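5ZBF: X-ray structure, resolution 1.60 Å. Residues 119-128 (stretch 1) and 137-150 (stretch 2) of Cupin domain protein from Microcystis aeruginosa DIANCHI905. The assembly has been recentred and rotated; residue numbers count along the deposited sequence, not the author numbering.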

ATOM      1  N   GLN A 119      -7.361  -5.418  15.761  1.00 38.04           N
ATOM      2  CA  GLN A 119      -8.660  -4.775  15.613  1.00 39.30           C
ATOM      3  C   GLN A 119      -8.495  -3.338  15.112  1.00 38.87           C
ATOM      4  O   GLN A 119      -7.667  -2.589  15.623  1.00 42.52           O
ATOM      5  CB  GLN A 119      -9.409  -4.782  16.944  1.00 41.51           C
ATOM      6  CG  GLN A 119     -10.888  -4.490  16.793  1.00 45.88           C
ATOM      7  CD  GLN A 119     -11.639  -4.606  18.102  1.00 49.37           C
ATOM      8  OE1 GLN A 119     -12.330  -5.594  18.344  1.00 56.64           O
ATOM      9  NE2 GLN A 119     -11.499  -3.601  18.958  1.00 53.27           N
ATOM     10  N   ASP A 120      -9.283  -2.967  14.106  1.00 40.29           N
ATOM     11  CA  ASP A 120      -9.267  -1.604  13.574  1.00 39.82           C
ATOM     12  C   ASP A 120      -9.886  -0.674  14.605  1.00 42.62           C
ATOM     13  O   ASP A 120     -10.985  -0.934  15.084  1.00 51.22           O
ATOM     14  CB  ASP A 120     -10.058  -1.528  12.268  1.00 38.33           C
ATOM     15  CG  ASP A 120     -10.043  -0.135  11.649  1.00 45.07           C
ATOM     16  OD1 ASP A 120      -8.940   0.368  11.324  1.00 42.32           O
ATOM     17  OD2 ASP A 120     -11.139   0.451  11.479  1.00 44.75           O
ATOM     18  N   LYS A 121      -9.183   0.404  14.940  1.00 52.14           N
ATOM     19  CA  LYS A 121      -9.626   1.322  15.989  1.00 57.86           C
ATOM     20  C   LYS A 121     -11.006   1.925  15.726  1.00 56.75           C
ATOM     21  O   LYS A 121     -11.921   1.773  16.538  1.00 59.45           O
ATOM     22  N   ILE A 122     -11.147   2.587  14.580  1.00 55.84           N
ATOM     23  CA  ILE A 122     -12.344   3.374  14.270  1.00 54.99           C
ATOM     24  C   ILE A 122     -13.616   2.536  14.113  1.00 55.16           C
ATOM     25  O   ILE A 122     -14.681   2.932  14.591  1.00 61.40           O
ATOM     26  CB  ILE A 122     -12.146   4.201  12.985  1.00 60.42           C
ATOM     27  N   THR A 123     -13.501   1.390  13.442  1.00 50.93           N
ATOM     28  CA  THR A 123     -14.653   0.527  13.158  1.00 47.21           C
ATOM     29  C   THR A 123     -14.848  -0.608  14.163  1.00 44.19           C
ATOM     30  O   THR A 123     -15.932  -1.180  14.232  1.00 51.52           O
ATOM     31  CB  THR A 123     -14.519  -0.151  11.782  1.00 46.96           C
ATOM     32  OG1 THR A 123     -13.389  -1.029  11.793  1.00 40.42           O
ATOM     33  CG2 THR A 123     -14.375   0.879  10.669  1.00 52.61           C
ATOM     34  N   HIS A 124     -13.791  -0.955  14.897  1.00 45.18           N
ATOM     35  CA  HIS A 124     -13.762  -2.146  15.765  1.00 40.85           C
ATOM     36  C   HIS A 124     -13.909  -3.470  14.999  1.00 43.00           C
ATOM     37  O   HIS A 124     -14.243  -4.503  15.594  1.00 52.36           O
ATOM     38  CB  HIS A 124     -14.805  -2.052  16.890  0.50 29.03           C
ATOM     39  CG  HIS A 124     -14.811  -0.733  17.592  0.50 30.37           C
ATOM     40  ND1 HIS A 124     -13.740  -0.284  18.333  0.50 33.25           N
ATOM     41  CD2 HIS A 124     -15.751   0.238  17.662  0.50 31.64           C
ATOM     42  CE1 HIS A 124     -14.020   0.906  18.832  0.50 32.61           C
ATOM     43  NE2 HIS A 124     -15.237   1.244  18.444  0.50 34.60           N
ATOM     44  N   LEU A 125     -13.643  -3.442  13.693  1.00 38.45           N
ATOM     45  CA  LEU A 125     -13.659  -4.650  12.878  1.00 39.62           C
ATOM     46  C   LEU A 125     -12.321  -5.361  12.990  1.00 38.86           C
ATOM     47  O   LEU A 125     -11.291  -4.709  13.172  1.00 41.68           O
ATOM     48  CB  LEU A 125     -13.898  -4.315  11.405  1.00 35.13           C
ATOM     49  CG  LEU A 125     -15.285  -3.800  11.022  1.00 38.33           C
ATOM     50  CD1 LEU A 125     -15.237  -3.155   9.645  1.00 38.09           C
ATOM     51  CD2 LEU A 125     -16.306  -4.926  11.066  1.00 40.11           C
ATOM     52  N   PRO A 126     -12.327  -6.701  12.864  1.00 35.43           N
ATOM     53  CA  PRO A 126     -11.079  -7.450  12.800  1.00 35.72           C
ATOM     54  C   PRO A 126     -10.228  -7.013  11.601  1.00 34.50           C
ATOM     55  O   PRO A 126     -10.758  -6.709  10.537  1.00 35.35           O
ATOM     56  CB  PRO A 126     -11.530  -8.908  12.639  1.00 39.87           C
ATOM     57  CG  PRO A 126     -12.967  -8.853  12.240  1.00 41.51           C
ATOM     58  CD  PRO A 126     -13.513  -7.573  12.775  1.00 38.69           C
ATOM     59  N   CYS A 127      -8.918  -6.971  11.795  1.00 30.84           N
ATOM     60  CA  CYS A 127      -8.006  -6.583  10.731  1.00 26.85           C
ATOM     61  C   CYS A 127      -6.696  -7.337  10.887  1.00 30.93           C
ATOM     62  O   CYS A 127      -6.501  -8.080  11.834  1.00 30.96           O
ATOM     63  CB  CYS A 127      -7.760  -5.074  10.756  1.00 28.68           C
ATOM     64  SG  CYS A 127      -6.797  -4.488  12.172  1.00 34.57           S
ATOM     65  N   GLN A 128      -5.811  -7.165   9.915  1.00 27.51           N
ATOM     66  CA  GLN A 128      -4.453  -7.610  10.065  1.00 24.26           C
ATOM     67  C   GLN A 128      -3.602  -6.380   9.811  1.00 25.80           C
ATOM     68  O   GLN A 128      -3.844  -5.644   8.850  1.00 30.16           O
ATOM     69  CB  GLN A 128      -4.130  -8.686   9.047  1.00 28.45           C
ATOM     70  CG  GLN A 128      -5.110  -9.843   9.044  1.00 36.14           C
ATOM     71  CD  GLN A 128      -4.477 -11.105   8.517  1.00 45.50           C
ATOM     72  OE1 GLN A 128      -4.519 -11.380   7.317  1.00 55.32           O
ATOM     73  NE2 GLN A 128      -3.859 -11.871   9.410  1.00 48.79           N
ATOM     74  N   ILE A 137       0.378  -0.326   8.192  1.00 20.21           N
ATOM     75  CA  ILE A 137      -0.445  -0.937   7.149  1.00 20.52           C
ATOM     76  C   ILE A 137      -1.547  -1.759   7.812  1.00 20.67           C
ATOM     77  O   ILE A 137      -1.287  -2.520   8.734  1.00 21.97           O
ATOM     78  CB  ILE A 137       0.407  -1.779   6.177  1.00 22.24           C
ATOM     79  CG1 ILE A 137       1.369  -0.845   5.417  1.00 26.71           C
ATOM     80  CG2 ILE A 137      -0.476  -2.548   5.194  1.00 23.28           C
ATOM     81  CD1 ILE A 137       2.318  -1.554   4.483  1.00 30.99           C
ATOM     82  N   VAL A 138      -2.773  -1.567   7.338  1.00 20.54           N
ATOM     83  CA  VAL A 138      -3.944  -2.264   7.854  1.00 22.26           C
ATOM     84  C   VAL A 138      -4.688  -2.884   6.682  1.00 21.19           C
ATOM     85  O   VAL A 138      -5.000  -2.196   5.728  1.00 22.71           O
ATOM     86  CB  VAL A 138      -4.887  -1.292   8.592  1.00 22.28           C
ATOM     87  CG1 VAL A 138      -6.075  -2.047   9.187  1.00 24.96           C
ATOM     88  CG2 VAL A 138      -4.115  -0.533   9.664  1.00 24.42           C
ATOM     89  N   MET A 139      -4.954  -4.182   6.760  1.00 19.45           N
ATOM     90  CA  MET A 139      -5.787  -4.885   5.780  1.00 20.04           C
ATOM     91  C   MET A 139      -7.006  -5.406   6.526  1.00 21.42           C
ATOM     92  O   MET A 139      -6.869  -6.003   7.591  1.00 24.71           O
ATOM     93  CB  MET A 139      -5.029  -6.061   5.172  1.00 22.15           C
ATOM     94  CG  MET A 139      -5.764  -6.758   4.037  1.00 24.43           C
ATOM     95  SD  MET A 139      -4.777  -7.994   3.163  1.00 29.55           S
ATOM     96  CE  MET A 139      -4.528  -9.234   4.426  1.00 33.35           C
ATOM     97  N   MET A 140      -8.188  -5.196   5.965  1.00 20.48           N
ATOM     98  CA  MET A 140      -9.414  -5.557   6.668  1.00 22.25           C
ATOM     99  C   MET A 140     -10.573  -5.773   5.724  1.00 24.35           C
ATOM    100  O   MET A 140     -10.653  -5.139   4.676  1.00 24.45           O
ATOM    101  CB  MET A 140      -9.779  -4.456   7.652  1.00 25.51           C
ATOM    102  CG  MET A 140     -10.147  -3.139   7.006  1.00 29.49           C
ATOM    103  SD  MET A 140     -10.301  -1.838   8.235  1.00 38.38           S
ATOM    104  CE  MET A 140     -11.709  -2.408   9.172  1.00 37.25           C
ATOM    105  N   LYS A 141     -11.487  -6.649   6.130  1.00 23.44           N
ATOM    106  CA  LYS A 141     -12.697  -6.893   5.360  1.00 24.19           C
ATOM    107  C   LYS A 141     -13.761  -5.910   5.801  1.00 25.39           C
ATOM    108  O   LYS A 141     -14.041  -5.784   7.004  1.00 29.98           O
ATOM    109  CB  LYS A 141     -13.187  -8.328   5.548  1.00 27.01           C
ATOM    110  CG  LYS A 141     -12.406  -9.327   4.721  0.70 28.18           C
ATOM    111  CD  LYS A 141     -13.136 -10.652   4.564  0.50 29.91           C
ATOM    112  CE  LYS A 141     -12.734 -11.354   3.277  0.50 27.60           C
ATOM    113  NZ  LYS A 141     -11.359 -11.911   3.341  0.50 29.51           N
ATOM    114  N   ILE A 142     -14.328  -5.204   4.830  1.00 24.03           N
ATOM    115  CA  ILE A 142     -15.481  -4.332   5.045  1.00 26.48           C
ATOM    116  C   ILE A 142     -16.711  -5.156   4.678  1.00 25.70           C
ATOM    117  O   ILE A 142     -16.932  -5.427   3.505  1.00 26.01           O
ATOM    118  CB  ILE A 142     -15.429  -3.066   4.155  1.00 24.41           C
ATOM    119  CG1 ILE A 142     -14.083  -2.324   4.303  1.00 23.10           C
ATOM    120  CG2 ILE A 142     -16.600  -2.138   4.479  1.00 25.71           C
ATOM    121  CD1 ILE A 142     -13.755  -1.868   5.712  1.00 29.18           C
ATOM    122  N   PRO A 143     -17.516  -5.571   5.675  1.00 24.87           N
ATOM    123  CA  PRO A 143     -18.654  -6.437   5.332  1.00 28.99           C
ATOM    124  C   PRO A 143     -19.680  -5.788   4.401  1.00 25.50           C
ATOM    125  O   PRO A 143     -19.815  -4.569   4.385  1.00 25.87           O
ATOM    126  CB  PRO A 143     -19.294  -6.726   6.695  1.00 32.34           C
ATOM    127  CG  PRO A 143     -18.209  -6.493   7.690  1.00 33.73           C
ATOM    128  CD  PRO A 143     -17.404  -5.362   7.128  1.00 29.89           C
ATOM    129  N   SER A 144     -20.393  -6.602   3.632  1.00 26.93           N
ATOM    130  CA  SER A 144     -21.511  -6.119   2.826  1.00 27.16           C
ATOM    131  C   SER A 144     -22.446  -5.276   3.678  1.00 24.87           C
ATOM    132  O   SER A 144     -22.841  -5.697   4.762  1.00 27.99           O
ATOM    133  CB  SER A 144     -22.307  -7.284   2.241  1.00 29.25           C
ATOM    134  OG  SER A 144     -23.472  -6.802   1.602  1.00 34.51           O
ATOM    135  N   GLY A 145     -22.777  -4.084   3.199  1.00 24.79           N
ATOM    136  CA  GLY A 145     -23.689  -3.192   3.921  1.00 24.83           C
ATOM    137  C   GLY A 145     -23.056  -2.294   4.971  1.00 24.00           C
ATOM    138  O   GLY A 145     -23.707  -1.372   5.467  1.00 24.20           O
ATOM    139  N   TYR A 146     -21.790  -2.534   5.304  1.00 24.67           N
ATOM    140  CA  TYR A 146     -21.151  -1.805   6.395  1.00 26.69           C
ATOM    141  C   TYR A 146     -20.857  -0.353   6.017  1.00 25.55           C
ATOM    142  O   TYR A 146     -20.416  -0.070   4.906  1.00 25.47           O
ATOM    143  CB  TYR A 146     -19.870  -2.514   6.830  1.00 27.28           C
ATOM    144  CG  TYR A 146     -19.250  -1.898   8.051  1.00 29.75           C
ATOM    145  CD1 TYR A 146     -19.663  -2.274   9.317  1.00 34.37           C
ATOM    146  CD2 TYR A 146     -18.262  -0.918   7.937  1.00 33.32           C
ATOM    147  CE1 TYR A 146     -19.104  -1.707  10.447  1.00 36.43           C
ATOM    148  CE2 TYR A 146     -17.703  -0.344   9.054  1.00 38.40           C
ATOM    149  CZ  TYR A 146     -18.133  -0.740  10.311  1.00 40.65           C
ATOM    150  OH  TYR A 146     -17.589  -0.179  11.431  1.00 51.84           O
ATOM    151  N   SER A 147     -21.106   0.553   6.958  1.00 26.38           N
ATOM    152  CA  SER A 147     -20.789   1.971   6.807  1.00 33.01           C
ATOM    153  C   SER A 147     -19.568   2.306   7.652  1.00 31.81           C
ATOM    154  O   SER A 147     -19.623   2.190   8.869  1.00 32.74           O
ATOM    155  CB  SER A 147     -21.966   2.838   7.266  1.00 37.94           C
ATOM    156  OG  SER A 147     -22.934   2.987   6.245  1.00 43.52           O
ATOM    157  N   ILE A 148     -18.484   2.734   7.002  1.00 28.26           N
ATOM    158  CA  ILE A 148     -17.277   3.173   7.697  1.00 27.95           C
ATOM    159  C   ILE A 148     -17.599   4.543   8.264  1.00 28.22           C
ATOM    160  O   ILE A 148     -17.849   5.467   7.496  1.00 27.88           O
ATOM    161  CB  ILE A 148     -16.058   3.281   6.745  1.00 31.25           C
ATOM    162  CG1 ILE A 148     -15.786   1.932   6.062  1.00 34.37           C
ATOM    163  CG2 ILE A 148     -14.828   3.750   7.513  1.00 35.01           C
ATOM    164  CD1 ILE A 148     -14.864   2.021   4.865  1.00 33.60           C
ATOM    165  N   PRO A 149     -17.610   4.678   9.605  1.00 27.76           N
ATOM    166  CA  PRO A 149     -18.095   5.938  10.178  1.00 25.78           C
ATOM    167  C   PRO A 149     -17.193   7.141   9.886  1.00 23.21           C
ATOM    168  O   PRO A 149     -15.986   6.979   9.644  1.00 25.20           O
ATOM    169  CB  PRO A 149     -18.172   5.661  11.687  1.00 30.47           C
ATOM    170  CG  PRO A 149     -17.384   4.435  11.935  1.00 36.09           C
ATOM    171  CD  PRO A 149     -17.200   3.704  10.634  1.00 29.89           C
ATOM    172  N   PRO A 150     -17.783   8.346   9.893  1.00 25.61           N
ATOM    173  CA  PRO A 150     -17.014   9.564   9.692  1.00 25.74           C
ATOM    174  C   PRO A 150     -15.846   9.630  10.665  1.00 21.80           C
ATOM    175  O   PRO A 150     -16.015   9.328  11.851  1.00 22.56           O
ATOM    176  CB  PRO A 150     -18.018  10.682   9.987  1.00 29.71           C
ATOM    177  CG  PRO A 150     -19.355  10.072   9.835  1.00 34.94           C
ATOM    178  CD  PRO A 150     -19.220   8.613  10.102  1.00 30.17           C
TER
HETATM  179  O   HOH W   1     -10.647  -8.486   8.289  1.00 44.28           O
HETATM  180  O   HOH W   2     -13.261  -7.227   9.217  1.00 44.51           O

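Leu125 is the main bump of stretch 1. Its CD1 fits a hollow lined by Met140, Ile142, Pro143 and Tyr146. Leu125 CD1 lies 3.6 Å from Met140 CE and 4.0 Å from Pro143 CD. Leu125 CD1 sits over one face of the Tyr146 ring, 3.9 Å from its centroid and 18° off the ring normal, a CH-pi contact.

Met140 fills a hollow in return. Met140 CE reaches into the loop of stretch 1, 3.6 Å from Asp120 CB and 3.4 Å from Thr123 OG1. That loop is braced from within: Thr123 OG1 donates to Asp120 OD2 (2.7 Å) and accepts from Leu125 N (3.1 Å). Thr123 also packs closely on the tyrosine, with CB 3.1 Å from Tyr146 OH. Thr123 CG2 lies 4.0 Å from Pro149 CD.

Further along, the strands pair antiparallel. Gln128 N donates to Met139 O, and Met139 N donates to Gln128 O, both at 2.8 Å and nearly straight. Cys127 CB lies 3.8 Å from both Val138 CG1 and Met140 CB.

The strands part at Pro126: Pro126 O is 4.5 Å from Lys141 N, too far for a direct bond. Water fills the gap. Water 1 donates to Pro126 O and accepts from Lys141 N. Water 2 donates to Pro126 O and Lys141 O.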